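Local coordinates for Serine/threonine-protein kinase Tel1 (Chaetomium thermophilum, PDB 6SKY), which probably phosphorylates proteins at serine or threonine followed by glutamine, using ATP, to signal DNA damage at double-strand breaks, at residues 2634-2639 against 2825-2830. Sequence-based numbering, arbitrary orientation.
Sequences KLHRET and LDALRE
Ala-2827 presses its methyl group against a face of the His-2636 imidazole in a CH-pi contact: CB of Ala-2827 lies 4.2 Å from the ring centroid of His-2636, 19° off the ring normal. It sits toward the CG–CD2 rim, 4.0 Å from CG of His-2636. The same methyl meets CG2 of Thr-2639 at 3.8 Å, so that it is shared by the imidazole face and the threonine methyl. A residue as short as alanine lets the two backbones come close, with the CA atoms of His-2636 and Ala-2827 6.7 Å apart.

Thr-2639 divides its branches between two tasks. With chi1 at 55°, CG2 stands anti to the carbonyl carbon and reaches Ala-2827, while OG1 is hydrogen-bonded to the carbonyl O of Leu-2633 and is thereby satisfied in a buried place.

No hydrogen bond crosses between the segments. OE1 of Glu-2830 lies 3.9 Å from ND1 of His-2636, too long for a hydrogen bond, and the carboxylate is tilted 32° from the ring plane. The aliphatic CB of Glu-2830 touches CE1 of His-2636 at 4.1 Å. The imidazole instead bonds through NE2 to Glu-2831 OE2, which helps fix the ring's rotation; the two nearby acids would probably favour a protonated histidine.

His-2636 is the N-cap residue of helix 2637-2641, which follows helix 2616-2632 of the sheet-bearing N-lobe. Away from the nucleotide site, the contact sets the start of this short helix against the C-terminal end of helix 2816-2828 in the C-lobe, and so probably bridges the two lobes. Leu-2825 packs on helix 2732-2755 and FATC helix 2916-2927.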
loop_
_atom_site.group_PDB
_atom_site.type_symbol
_atom_site.label_atom_id
_atom_site.label_comp_id
_atom_site.label_asym_id
_atom_site.label_seq_id
_atom_site.Cartn_x
_atom_site.Cartn_y
_atom_site.Cartn_z
ATOM N N LYS A 2634 -3.847 23.150 -3.584
ATOM C CA LYS A 2634 -2.643 23.434 -4.360
ATOM C C LYS A 2634 -1.388 22.774 -3.815
ATOM O O LYS A 2634 -0.319 22.958 -4.399
ATOM C CB LYS A 2634 -2.382 24.935 -4.425
ATOM C CG LYS A 2634 -3.398 25.725 -5.178
ATOM C CD LYS A 2634 -2.886 27.121 -5.403
ATOM C CE LYS A 2634 -3.925 27.992 -6.069
ATOM N NZ LYS A 2634 -4.999 28.404 -5.131
ATOM N N LEU A 2635 -1.472 22.039 -2.717
ATOM C CA LEU A 2635 -0.296 21.489 -2.063
ATOM C C LEU A 2635 -0.025 20.048 -2.451
ATOM O O LEU A 2635 0.866 19.424 -1.874
ATOM C CB LEU A 2635 -0.447 21.589 -0.549
ATOM C CG LEU A 2635 -0.788 22.966 0.003
ATOM C CD1 LEU A 2635 -1.173 22.853 1.455
ATOM C CD2 LEU A 2635 0.383 23.896 -0.166
ATOM N N HIS A 2636 -0.768 19.503 -3.404
ATOM C CA HIS A 2636 -0.653 18.106 -3.778
ATOM C C HIS A 2636 -0.353 17.988 -5.259
ATOM O O HIS A 2636 -0.823 18.782 -6.066
ATOM C CB HIS A 2636 -1.921 17.357 -3.429
ATOM C CG HIS A 2636 -2.235 17.387 -1.971
ATOM N ND1 HIS A 2636 -1.950 16.338 -1.129
ATOM C CD2 HIS A 2636 -2.780 18.353 -1.198
ATOM C CE1 HIS A 2636 -2.320 16.650 0.099
ATOM N NE2 HIS A 2636 -2.826 17.867 0.083
ATOM N N ARG A 2637 0.439 16.980 -5.608
ATOM C CA ARG A 2637 0.965 16.891 -6.963
ATOM C C ARG A 2637 -0.146 16.687 -7.983
ATOM O O ARG A 2637 -0.134 17.307 -9.050
ATOM C CB ARG A 2637 2.001 15.768 -7.031
ATOM C CG ARG A 2637 2.233 15.192 -8.403
ATOM C CD ARG A 2637 3.559 15.582 -8.980
ATOM N NE ARG A 2637 3.620 15.241 -10.397
ATOM C CZ ARG A 2637 3.627 16.131 -11.385
ATOM N NH1 ARG A 2637 3.676 15.727 -12.643
ATOM N NH2 ARG A 2637 3.597 17.425 -11.115
ATOM N N GLU A 2638 -1.139 15.862 -7.658
ATOM C CA GLU A 2638 -2.144 15.486 -8.646
ATOM C C GLU A 2638 -3.172 16.579 -8.888
ATOM O O GLU A 2638 -3.607 16.773 -10.022
ATOM C CB GLU A 2638 -2.848 14.208 -8.217
ATOM C CG GLU A 2638 -1.975 12.991 -8.268
ATOM C CD GLU A 2638 -1.547 12.636 -9.670
ATOM O OE1 GLU A 2638 -2.158 13.138 -10.631
ATOM O OE2 GLU A 2638 -0.592 11.847 -9.817
ATOM N N THR A 2639 -3.594 17.284 -7.843
ATOM C CA THR A 2639 -4.552 18.361 -8.035
ATOM C C THR A 2639 -3.888 19.618 -8.559
ATOM O O THR A 2639 -4.518 20.390 -9.279
ATOM C CB THR A 2639 -5.271 18.666 -6.732
ATOM O OG1 THR A 2639 -4.306 18.934 -5.721
ATOM C CG2 THR A 2639 -6.098 17.503 -6.316
ATOM N N LEU A 2825 -10.962 14.232 -4.103
ATOM C CA LEU A 2825 -11.339 13.639 -2.827
ATOM C C LEU A 2825 -10.136 13.060 -2.105
ATOM O O LEU A 2825 -10.041 13.146 -0.878
ATOM C CB LEU A 2825 -12.395 12.568 -3.039
ATOM C CG LEU A 2825 -12.890 11.908 -1.764
ATOM C CD1 LEU A 2825 -13.574 12.924 -0.895
ATOM C CD2 LEU A 2825 -13.817 10.776 -2.092
ATOM N N ASP A 2826 -9.200 12.478 -2.846
ATOM C CA ASP A 2826 -8.002 11.942 -2.231
ATOM C C ASP A 2826 -7.156 13.040 -1.615
ATOM O O ASP A 2826 -6.593 12.857 -0.535
ATOM C CB ASP A 2826 -7.202 11.172 -3.268
ATOM C CG ASP A 2826 -6.108 10.353 -2.659
ATOM O OD1 ASP A 2826 -6.120 10.166 -1.425
ATOM O OD2 ASP A 2826 -5.229 9.892 -3.413
ATOM N N ALA A 2827 -7.043 14.188 -2.282
ATOM C CA ALA A 2827 -6.309 15.298 -1.689
ATOM C C ALA A 2827 -7.059 15.912 -0.519
ATOM O O ALA A 2827 -6.436 16.451 0.393
ATOM C CB ALA A 2827 -6.022 16.364 -2.737
ATOM N N LEU A 2828 -8.387 15.858 -0.529
ATOM C CA LEU A 2828 -9.148 16.446 0.565
ATOM C C LEU A 2828 -9.040 15.615 1.826
ATOM O O LEU A 2828 -8.880 16.163 2.917
ATOM C CB LEU A 2828 -10.613 16.613 0.181
ATOM C CG LEU A 2828 -10.996 17.837 -0.634
ATOM C CD1 LEU A 2828 -12.486 17.898 -0.811
ATOM C CD2 LEU A 2828 -10.488 19.082 0.031
ATOM N N ARG A 2829 -9.147 14.297 1.716
ATOM C CA ARG A 2829 -9.051 13.506 2.934
ATOM C C ARG A 2829 -7.618 13.325 3.408
ATOM O O ARG A 2829 -7.408 12.716 4.454
ATOM C CB ARG A 2829 -9.730 12.146 2.761
ATOM C CG ARG A 2829 -9.309 11.391 1.567
ATOM C CD ARG A 2829 -9.561 9.918 1.716
ATOM N NE ARG A 2829 -10.965 9.556 1.641
ATOM C CZ ARG A 2829 -11.384 8.305 1.507
ATOM N NH1 ARG A 2829 -12.675 8.036 1.449
ATOM N NH2 ARG A 2829 -10.503 7.328 1.430
ATOM N N GLU A 2830 -6.636 13.847 2.685
ATOM C CA GLU A 2830 -5.274 13.963 3.180
ATOM C C GLU A 2830 -4.990 15.325 3.786
ATOM O O GLU A 2830 -3.853 15.593 4.169
ATOM C CB GLU A 2830 -4.277 13.682 2.060
ATOM C CG GLU A 2830 -3.983 12.214 1.887
ATOM C CD GLU A 2830 -3.625 11.845 0.465
ATOM O OE1 GLU A 2830 -3.251 12.747 -0.313
ATOM O OE2 GLU A 2830 -3.725 10.648 0.122
#